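Local coordinates for restriction endonuclease Hpy99I (Helicobacter pylori, PDB 3GOX), which cuts DNA at a specific, pseudopalindromic target sequence as a zinc-containing type II restriction endonuclease of the beta-beta-alpha-metal class, at residues 42-47 with 53-58; 69-74 with 100-105; 79-84 with 108-113; 158-161 with 166-169. All coordinates share one frame; numbering follows the deposited sequence. Where two conformers were deposited one is given.

Contact 1 of 4, residues 42-47 with 53-58; sequences SAMVLF and LKRVDF
Ala43 and Val56 form a hydrogen-bonded pair of the antiparallel hairpin, Ala43 N to Val56 O at 2.9 Å and Val56 N back to Ala43 O at 2.8 Å. Val45 and Lys54 repeat this two residues on, making four nearly straight backbone bonds. The tight side carries Ala43, Val45, Val56 and Lys54, whose CD approaches the Phe47 ring while its end leads away. Here Val45 CG2 meets Val56 CG2 at 4.1 Å, and the same Val56 methyl lies at the edge of the Phe47 ring, with Val45 CG1 over one face, near the rim. Val18, Ile35 and Leu61 of neighbouring strands complete the apolar layer.

The other face, bearing Ser42, Met44, Leu53 and Arg55, is looser and faces solvent. Met44 folds back at chi2 and chi3 (-61° and -55°), which sets SD over the centre of the Arg55 guanidinium, 3.4 Å from CZ. Asn39 holds this group through NH1 and also accepts from Ser42 OG. Leu53 CD2 packs on Met44 CB at 4.0 Å. Burial of alanine and valine on one side and a sulfur-covered guanidinium on the more exposed other is consistent with an SH3-like fold in which strand 52-57 is outermost in the sheet.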
# COMPACT_ATOMS: atom_id res chain seq x y z
N SER A 42 19.34 0.62 -38.73
CA SER A 42 19.19 1.59 -37.65
C SER A 42 17.74 1.62 -37.15
O SER A 42 16.80 1.47 -37.95
CB SER A 42 19.60 2.98 -38.11
OG SER A 42 18.74 3.40 -39.14
N ALA A 43 17.58 1.83 -35.85
CA ALA A 43 16.28 1.75 -35.20
C ALA A 43 16.04 3.07 -34.49
O ALA A 43 16.99 3.72 -34.03
CB ALA A 43 16.27 0.61 -34.20
N MET A 44 14.78 3.45 -34.42
CA MET A 44 14.33 4.50 -33.50
C MET A 44 13.96 3.80 -32.21
O MET A 44 13.07 2.95 -32.21
CB MET A 44 13.13 5.25 -34.06
CG MET A 44 13.42 5.99 -35.34
SD MET A 44 14.71 7.26 -35.16
CE MET A 44 14.08 8.27 -33.82
N VAL A 45 14.68 4.12 -31.13
CA VAL A 45 14.53 3.43 -29.85
C VAL A 45 13.98 4.42 -28.82
O VAL A 45 14.51 5.51 -28.68
CB VAL A 45 15.89 2.93 -29.34
CG1 VAL A 45 15.73 2.19 -28.01
CG2 VAL A 45 16.57 2.04 -30.35
N LEU A 46 12.93 4.03 -28.11
CA LEU A 46 12.47 4.80 -26.93
C LEU A 46 13.18 4.25 -25.72
O LEU A 46 12.88 3.12 -25.27
CB LEU A 46 10.95 4.70 -26.73
CG LEU A 46 10.43 5.40 -25.48
CD1 LEU A 46 10.73 6.89 -25.53
CD2 LEU A 46 8.93 5.19 -25.35
N PHE A 47 14.10 5.05 -25.20
CA PHE A 47 14.75 4.71 -23.94
C PHE A 47 13.83 5.14 -22.80
O PHE A 47 13.50 6.30 -22.64
CB PHE A 47 16.14 5.33 -23.88
CG PHE A 47 17.11 4.63 -24.76
CD1 PHE A 47 17.60 3.40 -24.38
CD2 PHE A 47 17.50 5.16 -25.98
CE1 PHE A 47 18.49 2.71 -25.19
CE2 PHE A 47 18.39 4.48 -26.80
CZ PHE A 47 18.88 3.25 -26.41
N LEU A 53 13.57 9.38 -27.39
CA LEU A 53 13.50 8.60 -28.62
C LEU A 53 14.72 8.98 -29.44
O LEU A 53 14.91 10.15 -29.77
CB LEU A 53 12.20 8.92 -29.40
CG LEU A 53 11.27 7.75 -29.76
CD1 LEU A 53 10.03 8.21 -30.53
CD2 LEU A 53 11.98 6.70 -30.54
N LYS A 54 15.57 7.99 -29.75
CA LYS A 54 16.83 8.24 -30.43
C LYS A 54 17.02 7.30 -31.60
O LYS A 54 16.61 6.14 -31.54
CB LYS A 54 18.00 8.01 -29.46
CG LYS A 54 18.16 9.12 -28.43
CD LYS A 54 19.28 8.82 -27.45
CE LYS A 54 20.64 9.01 -28.09
NZ LYS A 54 21.04 10.44 -28.27
N ARG A 55 17.66 7.81 -32.66
CA ARG A 55 18.11 6.98 -33.77
C ARG A 55 19.43 6.30 -33.42
O ARG A 55 20.41 6.98 -33.10
CB ARG A 55 18.29 7.79 -35.06
CG ARG A 55 18.62 6.90 -36.23
CD ARG A 55 18.51 7.61 -37.57
NE ARG A 55 17.14 7.96 -37.95
CZ ARG A 55 16.17 7.09 -38.25
NH1 ARG A 55 16.37 5.77 -38.19
NH2 ARG A 55 14.97 7.54 -38.61
N VAL A 56 19.46 4.96 -33.49
CA VAL A 56 20.61 4.19 -33.04
C VAL A 56 20.97 3.11 -34.06
O VAL A 56 20.11 2.37 -34.51
CB VAL A 56 20.35 3.50 -31.67
CG1 VAL A 56 21.64 2.84 -31.18
CG2 VAL A 56 19.82 4.51 -30.62
N ASP A 57 22.24 3.01 -34.43
CA ASP A 57 22.69 1.91 -35.27
C ASP A 57 22.53 0.56 -34.56
O ASP A 57 22.76 0.45 -33.35
CB ASP A 57 24.16 2.10 -35.68
CG ASP A 57 24.30 2.84 -36.97
OD1 ASP A 57 24.08 4.07 -36.96
OD2 ASP A 57 24.61 2.19 -38.00
N PHE A 58 22.16 -0.48 -35.31
CA PHE A 58 21.95 -1.82 -34.72
C PHE A 58 23.17 -2.29 -33.94
O PHE A 58 23.04 -2.99 -32.94
CB PHE A 58 21.63 -2.87 -35.80
CG PHE A 58 20.19 -2.88 -36.28
CD1 PHE A 58 19.33 -1.83 -36.08
CD2 PHE A 58 19.73 -3.98 -37.01
CE1 PHE A 58 18.01 -1.87 -36.58
CE2 PHE A 58 18.42 -4.03 -37.50
CZ PHE A 58 17.57 -2.97 -37.29

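Contact 2 of 4, residues 69-74 with 100-105; sequences TGKGYD and RKTTRP. With nucleotides of chain D; nucleotides of chain C.
A phosphate-binding site on the DNA-facing side of the beta4-alpha2 domain brings Lys71 up to Thr102 and Arg100. The lysine leaves a type II turn from Gly70 to Tyr73, closed by Tyr73 N to Gly70 O at 2.9 Å. Its chain is extended as far as CD (chi1 180°) and then bends at chi3 (-91°), a kink that carries the ammonium group across to the strand. NZ donates to Thr102 OG1 at 2.8 Å and to OP1 of nucleotide DG4 of chain D at 2.7 Å; it also makes a salt bridge with Asp96. Thr102 places OG1 beside its own backbone N, on the branch that meets the lysine end.

Arg100 runs at about a right angle to Lys71. Its guanidinium has Lys71 CD over the centre of one face, with CD 4.0 Å from Arg100 NH2. NE of the arginine is paired with Asp96, so one carboxylate serves both cations.

Beside Thr102, Lys101 leaves the strand on the side away from the turn, and its NZ bonds OP2 of DT2 of chain C at 2.8 Å and OP1 weakly, with Thr95 as a further partner. Pro105 CB rests 3.6 Å from OP2 of DT5 of chain D, and Arg104 NH1 hydrogen-bonds a guanine N7, consistent with a part in sequence recognition.

Three acceptors, one hydroxyl, one carboxylate and one phosphate oxygen, surround the Lys71 ammonium. They would fix its direction and favour the charged form; the ammonium joins turn and strand directly through Thr102 and ties both to the DNA backbone.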
# COMPACT_ATOMS: atom_id res chain seq x y z
N THR A 69 14.55 -11.59 -16.75
CA THR A 69 15.05 -10.58 -15.83
C THR A 69 14.12 -10.56 -14.62
O THR A 69 12.97 -11.01 -14.71
CB THR A 69 15.10 -9.14 -16.45
OG1 THR A 69 13.78 -8.64 -16.62
CG2 THR A 69 15.85 -9.13 -17.78
N GLY A 70 14.62 -10.07 -13.49
CA GLY A 70 13.84 -9.89 -12.28
C GLY A 70 13.96 -11.08 -11.36
O GLY A 70 14.97 -11.80 -11.38
N LYS A 71 12.93 -11.31 -10.57
CA LYS A 71 12.94 -12.40 -9.61
C LYS A 71 13.28 -13.73 -10.30
O LYS A 71 12.65 -14.12 -11.27
CB LYS A 71 11.58 -12.51 -8.92
CG LYS A 71 11.52 -13.64 -7.90
CD LYS A 71 10.19 -13.69 -7.16
CE LYS A 71 10.25 -12.87 -5.90
NZ LYS A 71 9.00 -12.98 -5.10
N GLY A 72 14.30 -14.40 -9.77
CA GLY A 72 14.72 -15.70 -10.29
C GLY A 72 15.91 -15.62 -11.23
O GLY A 72 16.39 -16.65 -11.72
N TYR A 73 16.37 -14.39 -11.50
CA TYR A 73 17.43 -14.12 -12.49
C TYR A 73 18.54 -13.24 -11.91
O TYR A 73 18.38 -12.68 -10.83
CB TYR A 73 16.84 -13.52 -13.78
CG TYR A 73 15.79 -14.43 -14.40
CD1 TYR A 73 16.16 -15.46 -15.23
CD2 TYR A 73 14.44 -14.29 -14.09
CE1 TYR A 73 15.22 -16.33 -15.77
CE2 TYR A 73 13.49 -15.15 -14.63
CZ TYR A 73 13.89 -16.18 -15.46
OH TYR A 73 12.98 -17.06 -16.02
N ASP A 74 19.64 -13.16 -12.65
CA ASP A 74 20.87 -12.45 -12.23
C ASP A 74 20.74 -10.94 -12.29
O ASP A 74 21.44 -10.23 -11.55
CB ASP A 74 22.05 -12.85 -13.13
CG ASP A 74 22.74 -14.16 -12.72
OD1 ASP A 74 22.25 -14.87 -11.82
OD2 ASP A 74 23.78 -14.47 -13.32
N ARG A 100 11.11 -17.32 -1.32
CA ARG A 100 12.07 -16.58 -2.14
C ARG A 100 12.05 -15.10 -1.79
O ARG A 100 11.00 -14.55 -1.43
CB ARG A 100 11.77 -16.76 -3.63
CG ARG A 100 11.67 -18.21 -4.07
CD ARG A 100 11.17 -18.32 -5.50
NE ARG A 100 9.84 -17.76 -5.66
CZ ARG A 100 9.22 -17.57 -6.83
NH1 ARG A 100 9.80 -17.92 -7.98
NH2 ARG A 100 8.00 -17.04 -6.86
N LYS A 101 13.20 -14.44 -1.92
CA LYS A 101 13.31 -13.04 -1.55
C LYS A 101 12.95 -12.13 -2.71
O LYS A 101 13.30 -12.36 -3.87
CB LYS A 101 14.71 -12.71 -1.02
CG LYS A 101 15.10 -13.47 0.25
CD LYS A 101 14.18 -13.18 1.44
CE LYS A 101 14.51 -14.06 2.63
NZ LYS A 101 13.57 -13.83 3.77
N THR A 102 12.22 -11.08 -2.36
CA THR A 102 11.74 -10.09 -3.29
C THR A 102 12.52 -8.81 -3.00
O THR A 102 12.68 -8.43 -1.84
CB THR A 102 10.23 -9.84 -3.12
OG1 THR A 102 9.54 -11.10 -3.04
CG2 THR A 102 9.67 -8.99 -4.27
N THR A 103 13.03 -8.18 -4.05
CA THR A 103 13.73 -6.91 -3.95
C THR A 103 12.80 -5.77 -4.36
O THR A 103 11.82 -6.00 -5.07
CB THR A 103 15.00 -6.91 -4.83
OG1 THR A 103 14.66 -7.23 -6.18
CG2 THR A 103 16.01 -7.94 -4.33
N ARG A 104 13.08 -4.56 -3.90
CA ARG A 104 12.31 -3.39 -4.31
C ARG A 104 12.38 -3.26 -5.83
O ARG A 104 13.39 -3.65 -6.42
CB ARG A 104 12.84 -2.11 -3.64
CG ARG A 104 12.75 -2.04 -2.13
CD ARG A 104 13.03 -0.64 -1.69
NE ARG A 104 13.06 -0.45 -0.25
CZ ARG A 104 12.03 -0.14 0.54
NH1 ARG A 104 10.80 -0.07 0.06
NH2 ARG A 104 12.23 0.05 1.83
N PRO A 105 11.34 -2.70 -6.45
CA PRO A 105 11.39 -2.55 -7.93
C PRO A 105 12.33 -1.44 -8.39
O PRO A 105 12.72 -1.44 -9.57
CB PRO A 105 9.95 -2.21 -8.28
CG PRO A 105 9.40 -1.53 -7.05
CD PRO A 105 10.07 -2.22 -5.89
P DT D 5 6.75 -4.51 -7.51
OP1 DT D 5 6.61 -3.85 -8.83
OP2 DT D 5 8.06 -5.08 -7.11
O5' DT D 5 6.33 -3.44 -6.42
C5' DT D 5 5.20 -2.59 -6.62
C4' DT D 5 4.83 -1.92 -5.32
O4' DT D 5 4.42 -2.92 -4.38
C3' DT D 5 6.00 -1.21 -4.66
O3' DT D 5 5.96 0.17 -5.04
C2' DT D 5 5.77 -1.41 -3.17
C1' DT D 5 4.62 -2.42 -3.08
N1 DT D 5 4.80 -3.58 -2.20
C2 DT D 5 3.85 -3.79 -1.24
O2 DT D 5 2.92 -3.03 -1.04
N3 DT D 5 4.02 -4.94 -0.51
C4 DT D 5 5.03 -5.87 -0.64
O4 DT D 5 5.04 -6.88 0.06
C5 DT D 5 6.02 -5.57 -1.66
C7 DT D 5 7.17 -6.51 -1.87
C6 DT D 5 5.86 -4.44 -2.37
P DG D 4 5.64 -11.29 -5.50
OP1 DG D 4 6.82 -11.80 -6.26
OP2 DG D 4 5.59 -11.46 -4.03
O5' DG D 4 5.49 -9.74 -5.85
C5' DG D 4 5.13 -9.33 -7.17
C4' DG D 4 4.78 -7.86 -7.21
O4' DG D 4 3.66 -7.60 -6.32
C3' DG D 4 5.86 -6.88 -6.78
O3' DG D 4 5.60 -5.63 -7.42
C2' DG D 4 5.62 -6.78 -5.28
C1' DG D 4 4.10 -6.81 -5.22
N9 DG D 4 3.53 -7.38 -4.00
C8 DG D 4 3.90 -8.56 -3.39
N7 DG D 4 3.16 -8.84 -2.35
C5 DG D 4 2.26 -7.79 -2.27
C6 DG D 4 1.19 -7.55 -1.35
O6 DG D 4 0.80 -8.26 -0.42
N1 DG D 4 0.55 -6.35 -1.62
C2 DG D 4 0.87 -5.49 -2.65
N2 DG D 4 0.13 -4.37 -2.74
N3 DG D 4 1.84 -5.71 -3.52
C4 DG D 4 2.49 -6.87 -3.27
P DT C 2 14.45 -11.82 6.38
OP1 DT C 2 14.32 -13.25 6.76
OP2 DT C 2 14.32 -11.43 4.95
O5' DT C 2 13.38 -10.99 7.22
C5' DT C 2 13.29 -11.14 8.64
C4' DT C 2 12.49 -10.01 9.24
O4' DT C 2 13.11 -8.74 8.93
C3' DT C 2 11.07 -9.85 8.72
O3' DT C 2 10.20 -10.80 9.37
C2' DT C 2 10.76 -8.42 9.12
C1' DT C 2 12.11 -7.73 8.89
N1 DT C 2 12.22 -7.04 7.60
C2 DT C 2 11.60 -5.82 7.47
O2 DT C 2 10.95 -5.30 8.37
N3 DT C 2 11.75 -5.22 6.24
C4 DT C 2 12.44 -5.71 5.16
O4 DT C 2 12.50 -5.06 4.12
C5 DT C 2 13.06 -7.00 5.36
C7 DT C 2 13.83 -7.62 4.23
C6 DT C 2 12.92 -7.59 6.55

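Contact 3 of 4, residues 79-84 with 108-113; sequences NICHIL and RECRKN. With ZN (zinc ion), chain E; nucleotides of chain D.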
# COMPACT_ATOMS: atom_id res chain seq x y z
N ASN A 79 12.45 0.08 -12.18
CA ASN A 79 11.19 0.65 -12.62
C ASN A 79 11.18 2.16 -12.74
O ASN A 79 10.17 2.73 -13.19
CB ASN A 79 10.02 0.21 -11.74
CG ASN A 79 9.98 0.94 -10.42
OD1 ASN A 79 11.01 1.14 -9.81
ND2 ASN A 79 8.81 1.35 -9.99
N ILE A 80 12.28 2.81 -12.38
CA ILE A 80 12.40 4.26 -12.54
C ILE A 80 13.36 4.50 -13.69
O ILE A 80 12.93 4.80 -14.81
CB ILE A 80 12.81 4.97 -11.22
CG1 ILE A 80 11.83 4.62 -10.09
CG2 ILE A 80 12.90 6.47 -11.43
CD1 ILE A 80 10.41 4.98 -10.34
N CYS A 81 14.64 4.25 -13.49
CA CYS A 81 15.62 4.53 -14.53
C CYS A 81 15.57 3.54 -15.70
O CYS A 81 16.09 3.82 -16.78
CB CYS A 81 17.05 4.58 -13.93
SG CYS A 81 17.73 3.02 -13.25
N HIS A 82 14.97 2.37 -15.49
CA HIS A 82 14.90 1.35 -16.56
C HIS A 82 16.29 1.09 -17.14
O HIS A 82 16.48 0.99 -18.35
CB HIS A 82 13.83 1.70 -17.62
CG HIS A 82 12.43 1.38 -17.20
ND1 HIS A 82 11.69 2.22 -16.39
CD2 HIS A 82 11.67 0.28 -17.40
CE1 HIS A 82 10.51 1.65 -16.15
NE2 HIS A 82 10.48 0.47 -16.74
N ILE A 83 17.24 0.90 -16.25
CA ILE A 83 18.57 0.38 -16.58
C ILE A 83 18.59 -1.04 -16.03
O ILE A 83 18.03 -1.32 -14.95
CB ILE A 83 19.68 1.25 -15.95
CG1 ILE A 83 19.62 2.65 -16.57
CG2 ILE A 83 21.06 0.61 -16.11
CD1 ILE A 83 20.50 3.68 -15.86
N LEU A 84 19.20 -1.93 -16.81
CA LEU A 84 19.36 -3.33 -16.44
C LEU A 84 20.58 -3.43 -15.53
O LEU A 84 21.68 -3.02 -15.94
CB LEU A 84 19.53 -4.19 -17.70
CG LEU A 84 19.72 -5.70 -17.52
CD1 LEU A 84 18.41 -6.33 -17.04
CD2 LEU A 84 20.23 -6.29 -18.86
N ARG A 108 18.95 0.81 -5.90
CA ARG A 108 19.47 1.58 -4.79
C ARG A 108 19.71 3.04 -5.15
O ARG A 108 19.45 3.92 -4.34
CB ARG A 108 20.74 0.95 -4.22
CG ARG A 108 20.53 -0.44 -3.62
CD ARG A 108 21.86 -1.02 -3.14
NE ARG A 108 21.83 -2.48 -3.07
CZ ARG A 108 21.43 -3.19 -2.01
NH1 ARG A 108 21.03 -2.59 -0.90
NH2 ARG A 108 21.44 -4.53 -2.06
N GLU A 109 20.20 3.32 -6.35
CA GLU A 109 20.43 4.70 -6.77
C GLU A 109 19.11 5.49 -6.84
O GLU A 109 19.04 6.61 -6.35
CB GLU A 109 21.18 4.77 -8.10
CG GLU A 109 22.62 4.31 -7.99
CD GLU A 109 23.39 5.06 -6.93
OE1 GLU A 109 23.44 6.31 -7.00
OE2 GLU A 109 23.93 4.41 -6.01
N CYS A 110 18.08 4.91 -7.44
CA CYS A 110 16.81 5.59 -7.59
C CYS A 110 16.09 5.72 -6.24
O CYS A 110 15.36 6.68 -6.02
CB CYS A 110 15.92 4.90 -8.63
SG CYS A 110 16.51 5.10 -10.35
N ARG A 111 16.34 4.79 -5.31
CA ARG A 111 15.75 4.87 -3.97
C ARG A 111 16.29 6.07 -3.19
O ARG A 111 15.59 6.56 -2.30
CB ARG A 111 15.99 3.61 -3.17
CG ARG A 111 15.18 2.38 -3.61
CD ARG A 111 13.67 2.47 -3.39
NE ARG A 111 13.32 2.78 -2.01
CZ ARG A 111 12.09 2.99 -1.58
NH1 ARG A 111 11.04 2.85 -2.37
NH2 ARG A 111 11.91 3.31 -0.30
N LYS A 112 17.48 6.55 -3.52
CA LYS A 112 18.02 7.74 -2.83
C LYS A 112 17.10 8.96 -2.97
O LYS A 112 16.90 9.71 -2.01
CB LYS A 112 19.41 8.09 -3.35
CG LYS A 112 20.46 7.08 -2.96
CD LYS A 112 21.84 7.49 -3.46
CE LYS A 112 22.90 6.43 -3.15
NZ LYS A 112 24.10 6.55 -4.05
N ASN A 113 16.53 9.11 -4.15
CA ASN A 113 15.65 10.21 -4.48
C ASN A 113 14.23 10.00 -3.93
O ASN A 113 13.52 10.95 -3.64
CB ASN A 113 15.63 10.39 -6.00
CG ASN A 113 17.03 10.54 -6.56
OD1 ASN A 113 17.56 9.63 -7.22
ND2 ASN A 113 17.66 11.67 -6.26
ZN ZN E . 17.05 2.92 -11.00
P DG D 7 8.03 4.91 -0.18
OP1 DG D 7 8.15 6.28 -0.73
OP2 DG D 7 9.09 3.91 -0.43
O5' DG D 7 7.85 5.03 1.40
C5' DG D 7 6.76 5.77 1.93
C4' DG D 7 6.68 5.59 3.42
O4' DG D 7 6.57 4.17 3.72
C3' DG D 7 7.88 6.07 4.23
O3' DG D 7 7.44 6.41 5.55
C2' DG D 7 8.76 4.83 4.27
C1' DG D 7 7.73 3.71 4.40
N9 DG D 7 8.15 2.44 3.80
C8 DG D 7 9.01 2.27 2.74
N7 DG D 7 9.25 1.02 2.46
C5 DG D 7 8.50 0.31 3.39
C6 DG D 7 8.38 -1.09 3.60
O6 DG D 7 8.97 -2.01 3.02
N1 DG D 7 7.50 -1.38 4.63
C2 DG D 7 6.82 -0.45 5.38
N2 DG D 7 6.00 -0.94 6.33
N3 DG D 7 6.94 0.86 5.21
C4 DG D 7 7.79 1.17 4.21
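A four-cysteine zinc site joins the loop 79-84 to the helix 108-115, with Cys81 and Cys110 as the ligands from these segments. The zinc ion is bound by Cys81 SG at 2.4 Å and by Cys110 SG at 2.3 Å; Cys78 and Cys107 complete the site. Cys81 turns its sulfur between its own backbone N and carbonyl carbon (chi1 66°), whereas Cys110 SG is anti to its carbonyl carbon (chi1 -71°). From these two positions the thiolates converge on the metal, and no hydrogen bond links the segments directly.

A small contact flanks the ligands. Cys110 SG is 3.7 Å from Cys81 CB and 3.8 Å from Ile80 CB, while Ile80 CB packs 4.0 Å from Cys110 CB. The loop is steadied by His82, whose ND1 meets Ile80 O at 3.3 Å; the oxygen lies in the imidazole plane, but the donor stands above the carbonyl plane. NE2 of the same ring bonds Thr152 of the second subunit.

Next to Cys110 on the helix, Arg111 offers both terminal nitrogens to a single phosphate oxygen. OP2 of DG7 of chain D lies in the guanidinium plane, 2.9 Å from Arg111 NH1, and Asp115 pairs with NH2. Two CxxC pairs, one in a loop and one leading into a helix that carries a phosphate-binding arginine, form a structural zinc site of the four-cysteine kind.

Contact 4 of 4, residues 158-161 with 166-169; sequences DHNH and GREW. With NA (sodium ion), chain G; nucleotides of chain D.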
# COMPACT_ATOMS: atom_id res chain seq x y z
N ASP A 158 5.53 9.45 10.84
CA ASP A 158 5.62 9.99 9.47
C ASP A 158 6.46 11.28 9.48
O ASP A 158 6.46 12.03 10.44
CB ASP A 158 4.21 10.21 8.94
CG ASP A 158 4.18 10.86 7.60
OD1 ASP A 158 4.97 10.48 6.69
OD2 ASP A 158 3.31 11.74 7.42
N HIS A 159 7.21 11.50 8.39
CA HIS A 159 8.04 12.70 8.26
C HIS A 159 8.07 13.20 6.81
O HIS A 159 7.77 12.44 5.86
CB HIS A 159 9.47 12.45 8.79
CG HIS A 159 10.38 11.80 7.80
ND1 HIS A 159 10.33 10.46 7.51
CD2 HIS A 159 11.37 12.32 7.04
CE1 HIS A 159 11.25 10.18 6.60
NE2 HIS A 159 11.89 11.29 6.29
N ASN A 160 8.38 14.48 6.67
CA ASN A 160 8.56 15.09 5.36
C ASN A 160 9.99 14.83 4.87
O ASN A 160 10.97 15.24 5.50
CB ASN A 160 8.25 16.60 5.43
CG ASN A 160 8.36 17.29 4.07
OD1 ASN A 160 9.42 17.32 3.48
ND2 ASN A 160 7.25 17.85 3.59
N HIS A 161 10.11 14.15 3.72
CA HIS A 161 11.44 13.78 3.21
C HIS A 161 12.09 14.84 2.30
O HIS A 161 13.12 14.57 1.68
CB HIS A 161 11.40 12.41 2.52
CG HIS A 161 10.53 12.35 1.30
ND1 HIS A 161 9.53 11.41 1.16
CD2 HIS A 161 10.53 13.09 0.17
CE1 HIS A 161 8.94 11.59 -0.01
NE2 HIS A 161 9.53 12.60 -0.63
N GLY A 166 9.35 16.11 11.24
CA GLY A 166 8.21 15.28 11.55
C GLY A 166 6.88 15.83 11.06
O GLY A 166 6.68 17.04 10.96
N ARG A 167 5.98 14.92 10.71
CA ARG A 167 4.58 15.25 10.51
C ARG A 167 3.85 14.72 11.74
O ARG A 167 4.09 15.23 12.82
CB ARG A 167 4.08 14.73 9.16
CG ARG A 167 4.86 15.37 8.01
CD ARG A 167 4.15 15.32 6.67
NE ARG A 167 4.27 14.00 6.06
CZ ARG A 167 4.81 13.72 4.88
NH1 ARG A 167 5.28 14.68 4.08
NH2 ARG A 167 4.88 12.47 4.48
N GLU A 168 3.01 13.70 11.61
CA GLU A 168 2.26 13.14 12.74
C GLU A 168 2.41 11.64 12.84
O GLU A 168 2.90 10.97 11.91
CB GLU A 168 0.77 13.51 12.66
CG GLU A 168 0.53 15.01 12.67
CD GLU A 168 -0.90 15.44 12.37
OE1 GLU A 168 -1.84 14.64 12.57
OE2 GLU A 168 -1.08 16.61 11.97
N TRP A 169 2.00 11.11 14.00
CA TRP A 169 1.78 9.69 14.17
C TRP A 169 0.54 9.31 13.39
O TRP A 169 -0.54 9.86 13.62
CB TRP A 169 1.62 9.34 15.66
CG TRP A 169 2.92 9.36 16.40
CD1 TRP A 169 3.47 10.41 17.08
CD2 TRP A 169 3.84 8.27 16.54
NE1 TRP A 169 4.67 10.04 17.62
CE2 TRP A 169 4.92 8.73 17.32
CE3 TRP A 169 3.84 6.93 16.10
CZ2 TRP A 169 6.00 7.91 17.66
CZ3 TRP A 169 4.92 6.12 16.43
CH2 TRP A 169 5.98 6.62 17.20
NA NA G . 5.94 8.75 5.56
P DA D 8 8.40 7.22 6.55
OP1 DA D 8 7.93 8.63 6.58
OP2 DA D 8 9.82 6.93 6.24
O5' DA D 8 8.04 6.58 7.96
C5' DA D 8 8.95 5.70 8.64
C4' DA D 8 8.34 4.32 8.75
O4' DA D 8 8.57 3.58 7.54
C3' DA D 8 8.95 3.46 9.84
O3' DA D 8 8.28 3.76 11.07
C2' DA D 8 8.62 2.05 9.37
C1' DA D 8 8.50 2.19 7.85
N9 DA D 8 9.53 1.50 7.07
C8 DA D 8 10.43 2.06 6.20
N7 DA D 8 11.21 1.18 5.61
C5 DA D 8 10.80 -0.03 6.14
C6 DA D 8 11.24 -1.35 5.92
N6 DA D 8 12.20 -1.68 5.06
N1 DA D 8 10.63 -2.34 6.62
C2 DA D 8 9.65 -2.01 7.47
N3 DA D 8 9.15 -0.81 7.76
C4 DA D 8 9.78 0.15 7.06
O HOH W 1 7.43 10.24 4.29
O HOH W 2 4.18 17.43 3.54
O HOH W 3 7.55 13.78 2.27
O HOH W 4 4.98 8.40 3.45
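Asp158 faces the second strand with both backbone and side chain: its N donates to Glu168 O and its O accepts from Arg167 N at 2.9 Å. CG lies anti to the backbone N (chi1 175°), which points the carboxylate at the Arg167 guanidinium. The arginine grips side-on. NE meets OD2 at 2.8 Å along an almost straight bond (175°), in the guanidinium plane but above that of the carboxylate, while NH2 uses the syn lone pair of OD1 at 3.0 Å and also makes a salt bridge with Asp183. The two planes are 48° apart. OD1 also binds the sodium ion at 2.3 Å, and Tyr194 of the second subunit bonds OD2.

His159 pairs with Gly166. Its CB leads away from the second strand, and its ring reaches the DNA, where ND1 makes a weak, badly angled approach at 3.2 Å to OP1 of DA8 of chain D, itself a sodium ligand. NE2 is held by Val117 O. Strands 155-159 and 166-171, followed by helix 172-180 with its sodium ligand Asn175, form the beta-beta-alpha-metal finger of this nuclease class. His159 O lies over one face of the Arg167 guanidinium, and it accepts from water 1, another sodium ligand.

Asn160 brings its CA over the same guanidinium, 3.5 Å from Arg167 NH1; water 2 joins its ND2 weakly to that nitrogen, while OD1 accepts from Asp162 N and Thr163 N. At His161, water 3 links the backbone N to Arg167 NH1, 3.0 Å from each, and sits over the centre of the imidazole.

How the contacts relate
From the N terminus, contact 1 comes first and closes a short hairpin within the SH3-like domain. Contacts 2 and 3 follow in the beta4-alpha2 domain, and here the segments alternate: 69-74, 79-84, 100-105, 108-113, so the two loops cross. They also touch, Asn79 N lying 3.0 Å from Pro105 O in a probable hydrogen bond, which ties the segment following strand 101-103 to the zinc loop. Contact 4 closes another hairpin, in the metal finger, its centre about 44 Å from that of contact 1. Contacts 2, 3 and 4 all touch the second subunit; contacts 2 and 3 bond DNA phosphates directly, contact 4 mainly through sodium, whereas contact 1 lies about 18 Å from the nearest DNA atom.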